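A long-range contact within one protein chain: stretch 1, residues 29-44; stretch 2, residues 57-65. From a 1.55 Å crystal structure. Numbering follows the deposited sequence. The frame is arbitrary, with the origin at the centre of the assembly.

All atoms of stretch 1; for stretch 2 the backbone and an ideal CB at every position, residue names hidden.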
# COMPACT_ATOMS: atom_id res chain seq x y z
N THR A 29 12.23 -5.44 -14.74
CA THR A 29 12.88 -4.52 -13.83
C THR A 29 11.91 -4.08 -12.80
O THR A 29 10.67 -4.09 -13.04
CB THR A 29 13.40 -3.24 -14.51
OG1 THR A 29 12.29 -2.44 -14.96
CG2 THR A 29 14.27 -3.55 -15.71
N ARG A 30 12.48 -3.66 -11.67
CA ARG A 30 11.65 -3.21 -10.55
C ARG A 30 10.87 -1.96 -10.98
O ARG A 30 9.72 -1.82 -10.63
CB ARG A 30 12.50 -2.96 -9.33
CG ARG A 30 11.58 -2.77 -8.08
CD ARG A 30 12.27 -2.35 -6.78
NE ARG A 30 13.60 -2.90 -6.57
CZ ARG A 30 13.85 -4.03 -5.97
NH1 ARG A 30 12.86 -4.77 -5.46
NH2 ARG A 30 15.14 -4.45 -5.85
N ALA A 31 11.50 -1.07 -11.75
CA ALA A 31 10.82 0.15 -12.16
C ALA A 31 9.61 -0.20 -13.03
O ALA A 31 8.57 0.41 -12.88
CB ALA A 31 11.80 1.04 -12.93
N GLN A 32 9.73 -1.17 -13.91
CA GLN A 32 8.60 -1.61 -14.71
C GLN A 32 7.46 -2.14 -13.81
O GLN A 32 6.26 -1.77 -13.98
CB GLN A 32 9.06 -2.76 -15.65
CG GLN A 32 8.11 -3.06 -16.66
CD GLN A 32 8.67 -4.04 -17.62
OE1 GLN A 32 9.85 -4.48 -17.51
NE2 GLN A 32 7.83 -4.42 -18.60
N GLY A 33 7.83 -2.98 -12.84
CA GLY A 33 6.82 -3.47 -11.87
C GLY A 33 6.17 -2.39 -11.08
O GLY A 33 4.97 -2.46 -10.82
N LEU A 34 6.95 -1.42 -10.65
CA LEU A 34 6.36 -0.34 -9.80
C LEU A 34 5.49 0.59 -10.65
O LEU A 34 4.45 1.05 -10.15
CB LEU A 34 7.42 0.50 -9.12
CG LEU A 34 8.14 -0.23 -8.03
CD1 LEU A 34 9.28 0.68 -7.61
CD2 LEU A 34 7.19 -0.51 -6.79
N GLU A 35 5.85 0.76 -11.93
CA GLU A 35 4.94 1.53 -12.80
C GLU A 35 3.57 0.83 -12.82
O GLU A 35 2.52 1.51 -12.74
CB GLU A 35 5.55 1.71 -14.23
CG GLU A 35 4.71 2.61 -15.05
CD GLU A 35 5.23 2.73 -16.48
OE1 GLU A 35 6.14 1.97 -16.85
OE2 GLU A 35 4.69 3.59 -17.20
N GLU A 36 3.51 -0.49 -12.91
CA GLU A 36 2.26 -1.20 -12.90
C GLU A 36 1.55 -1.07 -11.53
O GLU A 36 0.32 -0.93 -11.46
CB GLU A 36 2.53 -2.69 -13.25
CG GLU A 36 1.23 -3.48 -13.69
CD GLU A 36 0.67 -3.03 -15.02
OE1 GLU A 36 1.35 -2.25 -15.78
OE2 GLU A 36 -0.44 -3.54 -15.33
N LEU A 37 2.33 -1.23 -10.46
CA LEU A 37 1.70 -1.15 -9.12
C LEU A 37 1.09 0.21 -8.88
O LEU A 37 -0.02 0.31 -8.34
CB LEU A 37 2.78 -1.54 -8.08
CG LEU A 37 2.28 -1.61 -6.64
CD1 LEU A 37 1.21 -2.65 -6.60
CD2 LEU A 37 3.48 -2.03 -5.73
N TYR A 38 1.74 1.28 -9.36
CA TYR A 38 1.11 2.60 -9.21
C TYR A 38 -0.20 2.69 -10.01
O TYR A 38 -1.14 3.38 -9.57
CB TYR A 38 2.01 3.70 -9.73
CG TYR A 38 2.99 4.26 -8.71
CD1 TYR A 38 4.33 3.94 -8.75
CD2 TYR A 38 2.56 5.12 -7.65
CE1 TYR A 38 5.27 4.57 -7.79
CE2 TYR A 38 3.40 5.63 -6.73
CZ TYR A 38 4.75 5.40 -6.82
OH TYR A 38 5.59 5.95 -5.88
N LYS A 39 -0.31 2.01 -11.13
CA LYS A 39 -1.58 2.12 -11.87
C LYS A 39 -2.76 1.55 -11.02
O LYS A 39 -3.91 2.00 -11.14
CB LYS A 39 -1.51 1.30 -13.13
CG LYS A 39 -0.51 1.75 -14.12
CD LYS A 39 -0.68 0.92 -15.46
CE LYS A 39 0.60 1.00 -16.24
NZ LYS A 39 0.54 0.12 -17.45
N LEU A 40 -2.51 0.50 -10.21
CA LEU A 40 -3.54 -0.06 -9.34
C LEU A 40 -4.04 0.94 -8.35
O LEU A 40 -5.20 0.87 -7.95
CB LEU A 40 -2.99 -1.27 -8.55
CG LEU A 40 -3.24 -2.64 -9.08
CD1 LEU A 40 -2.40 -2.73 -10.22
CD2 LEU A 40 -2.89 -3.73 -8.05
N TRP A 41 -3.18 1.89 -7.96
CA TRP A 41 -3.61 2.96 -7.08
C TRP A 41 -4.25 4.12 -7.86
O TRP A 41 -4.71 5.14 -7.27
CB TRP A 41 -2.41 3.45 -6.26
CG TRP A 41 -1.93 2.44 -5.25
CD1 TRP A 41 -0.98 1.56 -5.41
CD2 TRP A 41 -2.41 2.31 -3.91
NE1 TRP A 41 -0.78 0.81 -4.25
CE2 TRP A 41 -1.66 1.28 -3.29
CE3 TRP A 41 -3.39 2.99 -3.17
CZ2 TRP A 41 -1.87 0.89 -1.91
CZ3 TRP A 41 -3.60 2.62 -1.83
CH2 TRP A 41 -2.87 1.57 -1.25
N GLY A 42 -4.34 4.00 -9.19
CA GLY A 42 -4.93 5.07 -10.01
C GLY A 42 -3.97 6.13 -10.54
O GLY A 42 -4.46 7.19 -11.06
N TYR A 43 -2.65 5.91 -10.40
CA TYR A 43 -1.69 6.93 -10.70
C TYR A 43 -0.76 6.59 -11.84
O TYR A 43 -0.35 5.45 -12.01
CB TYR A 43 -0.83 7.27 -9.50
CG TYR A 43 -1.68 7.91 -8.43
CD1 TYR A 43 -2.20 9.20 -8.60
CD2 TYR A 43 -1.99 7.24 -7.22
CE1 TYR A 43 -2.99 9.82 -7.61
CE2 TYR A 43 -2.76 7.87 -6.23
CZ TYR A 43 -3.26 9.17 -6.46
OH TYR A 43 -4.09 9.83 -5.60
N ARG A 44 -0.42 7.67 -12.59
CA ARG A 44 0.61 7.64 -13.58
C ARG A 44 1.95 8.05 -12.91
O ARG A 44 2.16 9.20 -12.47
CB ARG A 44 0.15 8.53 -14.78
CG ARG A 44 1.12 8.67 -15.95
CD ARG A 44 0.51 9.69 -16.95
NE ARG A 44 0.06 10.93 -16.27
CZ ARG A 44 -1.19 11.41 -16.28
NH1 ARG A 44 -2.14 10.76 -16.95
NH2 ARG A 44 -1.49 12.54 -15.64
N UNK A 57 9.19 11.34 -3.58
CA UNK A 57 8.92 12.37 -4.53
C UNK A 57 7.42 12.69 -4.59
O UNK A 57 6.99 13.66 -5.30
CB UNK A 57 9.44 11.96 -5.91
N UNK A 58 6.61 11.92 -3.85
CA UNK A 58 5.15 12.16 -3.78
C UNK A 58 4.75 11.72 -2.35
O UNK A 58 5.66 11.37 -1.55
CB UNK A 58 4.38 11.39 -4.86
N UNK A 59 3.44 11.71 -2.04
CA UNK A 59 3.04 11.24 -0.70
C UNK A 59 3.22 9.73 -0.54
O UNK A 59 3.16 9.23 0.56
CB UNK A 59 1.58 11.61 -0.43
N UNK A 60 3.55 9.01 -1.62
CA UNK A 60 3.73 7.57 -1.49
C UNK A 60 5.04 7.22 -0.87
O UNK A 60 6.11 7.88 -1.14
CB UNK A 60 3.61 6.89 -2.85
N UNK A 61 5.05 6.18 -0.05
CA UNK A 61 6.29 5.54 0.45
C UNK A 61 6.54 4.32 -0.42
O UNK A 61 5.60 3.63 -0.83
CB UNK A 61 6.18 5.15 1.93
N UNK A 62 7.82 4.01 -0.65
CA UNK A 62 8.23 2.82 -1.42
C UNK A 62 9.29 2.16 -0.57
O UNK A 62 10.21 2.84 -0.09
CB UNK A 62 8.75 3.16 -2.82
N UNK A 63 9.12 0.85 -0.28
CA UNK A 63 10.10 0.16 0.60
C UNK A 63 10.30 -1.26 0.08
O UNK A 63 9.29 -1.97 -0.18
CB UNK A 63 9.63 0.14 2.06
N UNK A 64 11.55 -1.74 0.01
CA UNK A 64 11.85 -3.16 -0.29
C UNK A 64 11.93 -3.87 1.06
O UNK A 64 12.48 -3.33 2.06
CB UNK A 64 13.15 -3.32 -1.09
N UNK A 65 11.27 -5.04 1.20
CA UNK A 65 11.29 -5.75 2.50
C UNK A 65 11.43 -7.22 2.14
O UNK A 65 11.18 -7.62 1.00
CB UNK A 65 10.04 -5.48 3.34

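Helix 30-40 and strand 60-65 run at 135° between their N-to-C directions, with an axial closest approach of 12.2 Å. That spacing leaves room for a layer of side chains, and no hydrogen bond crosses it directly. The CA register pairs Leu 34 with position 62, Tyr 38 with 60 and Arg 30 with 64, so alternate strand positions should carry the contact.

Position 57 precedes the strand. Its CA-to-CB bond points toward stretch 1, but no atom there lies within 5.5 Å of the ideal CB, so the visible atoms choose little. It is Thr 57, which makes no contact with stretch 1.

Position 58, with phi/psi of -148/-174, also points toward stretch 1 with an empty 5.5 Å shell around its ideal CB. The nearest polar feature is the Tyr 38 hydroxyl; a small polar residue would suit, or a larger one reaching across. The deposited residue is Ser 58. Its OG stays 4.4 Å from Tyr 38 OH, and water 1 spans the gap, 2.7 Å from Ser 58 OG and 2.8 Å from Tyr 38 OH. Ser 58 OG also accepts from the backbone N of residue 60 at 3.0 Å.

Position 59 points sideways, with open space around its ideal CB, and many residues would fit. It is Ile 59, whose end comes nearer, yet CD1 of Ile 59 stays 5.9 Å from Tyr 43 OH.

Position 60 is the most constrained. Its ideal CB is 3.7 Å from Tyr 38 OH and points toward the rings of Tyr 38, Trp 41 and Tyr 43, a mainly aromatic setting with one hydroxyl beside the CB, suited to an aromatic or large aliphatic side chain. Phe 60, with chi1 at -85° (m), has 111 Å² covered by stretch 1. Its edge meets the face of the Trp 41 five-membered ring, with planes at 79° and Phe 60 CE2 3.8 Å from Trp 41 CG. Tyr 38 CE2 lies over one face of the phenyl ring, 3.8 Å from Phe 60 CG, although the planes are oblique at 59°. Tyr 43 CE2 approaches Phe 60 CE1 to 3.7 Å, also obliquely.

Position 61 points away, so many side chains would suit; it is Gln 61.

Position 62 turns back. Its ideal CB is 5.2 Å from Tyr 38 OH and 5.4 Å from Leu 34 CD1, room for a small or medium apolar side chain. Cys 62, at chi1 -171° (t), places SG 3.9 Å from Leu 34 CD1; it is also covalently bonded elsewhere in the structure.

Position 63 is out of reach and nearly unconstrained. It is Gln 63.

Position 64 faces Arg 30, whose NH1 is 4.6 Å from the ideal CB. An acid could pair with that charge, while an aliphatic group could pack on the planar guanidinium. Val 64 takes the second course: CG2 lies over one guanidinium face, 3.7 Å from Arg 30 NH1.

Position 65 is again out of reach, and most side chains would do; it is Arg 65, whose NH1 donates to Gln 63 OE1 at 2.8 Å.

Stretch 2, residues 57-65: TSIFQCQVR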
# COMPACT_ATOMS: atom_id res chain seq x y z
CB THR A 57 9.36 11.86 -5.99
OG1 THR A 57 9.01 10.45 -6.17
CG2 THR A 57 10.91 12.03 -6.02
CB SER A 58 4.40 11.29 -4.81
OG SER A 58 4.34 9.92 -4.38
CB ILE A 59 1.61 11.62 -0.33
CG1 ILE A 59 0.64 10.97 -1.34
CG2 ILE A 59 1.57 13.21 -0.41
CD1 ILE A 59 -0.80 10.73 -0.81
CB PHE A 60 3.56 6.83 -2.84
CG PHE A 60 2.16 6.47 -3.21
CD1 PHE A 60 1.29 7.46 -3.58
CD2 PHE A 60 1.71 5.13 -3.15
CE1 PHE A 60 -0.03 7.17 -3.89
CE2 PHE A 60 0.42 4.82 -3.50
CZ PHE A 60 -0.49 5.80 -3.82
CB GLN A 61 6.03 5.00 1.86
CG GLN A 61 7.14 4.87 2.81
CD GLN A 61 7.72 6.22 3.18
OE1 GLN A 61 7.27 6.98 4.12
NE2 GLN A 61 8.77 6.51 2.52
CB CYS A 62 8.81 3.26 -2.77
SG CYS A 62 9.06 1.74 -3.83
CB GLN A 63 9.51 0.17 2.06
CG GLN A 63 10.33 -0.36 3.17
CD GLN A 63 9.48 -0.41 4.49
OE1 GLN A 63 8.45 -1.06 4.51
NE2 GLN A 63 9.94 0.23 5.56
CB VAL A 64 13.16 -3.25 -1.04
CG1 VAL A 64 13.54 -4.73 -1.21
CG2 VAL A 64 13.10 -2.61 -2.47
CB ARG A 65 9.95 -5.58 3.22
CG ARG A 65 9.79 -4.19 4.00
CD ARG A 65 8.89 -4.32 5.29
NE ARG A 65 7.56 -4.90 5.02
CZ ARG A 65 6.63 -4.39 4.23
NH1 ARG A 65 6.81 -3.18 3.71
NH2 ARG A 65 5.45 -5.07 4.04
O HOH W 1 6.30 8.62 -5.70
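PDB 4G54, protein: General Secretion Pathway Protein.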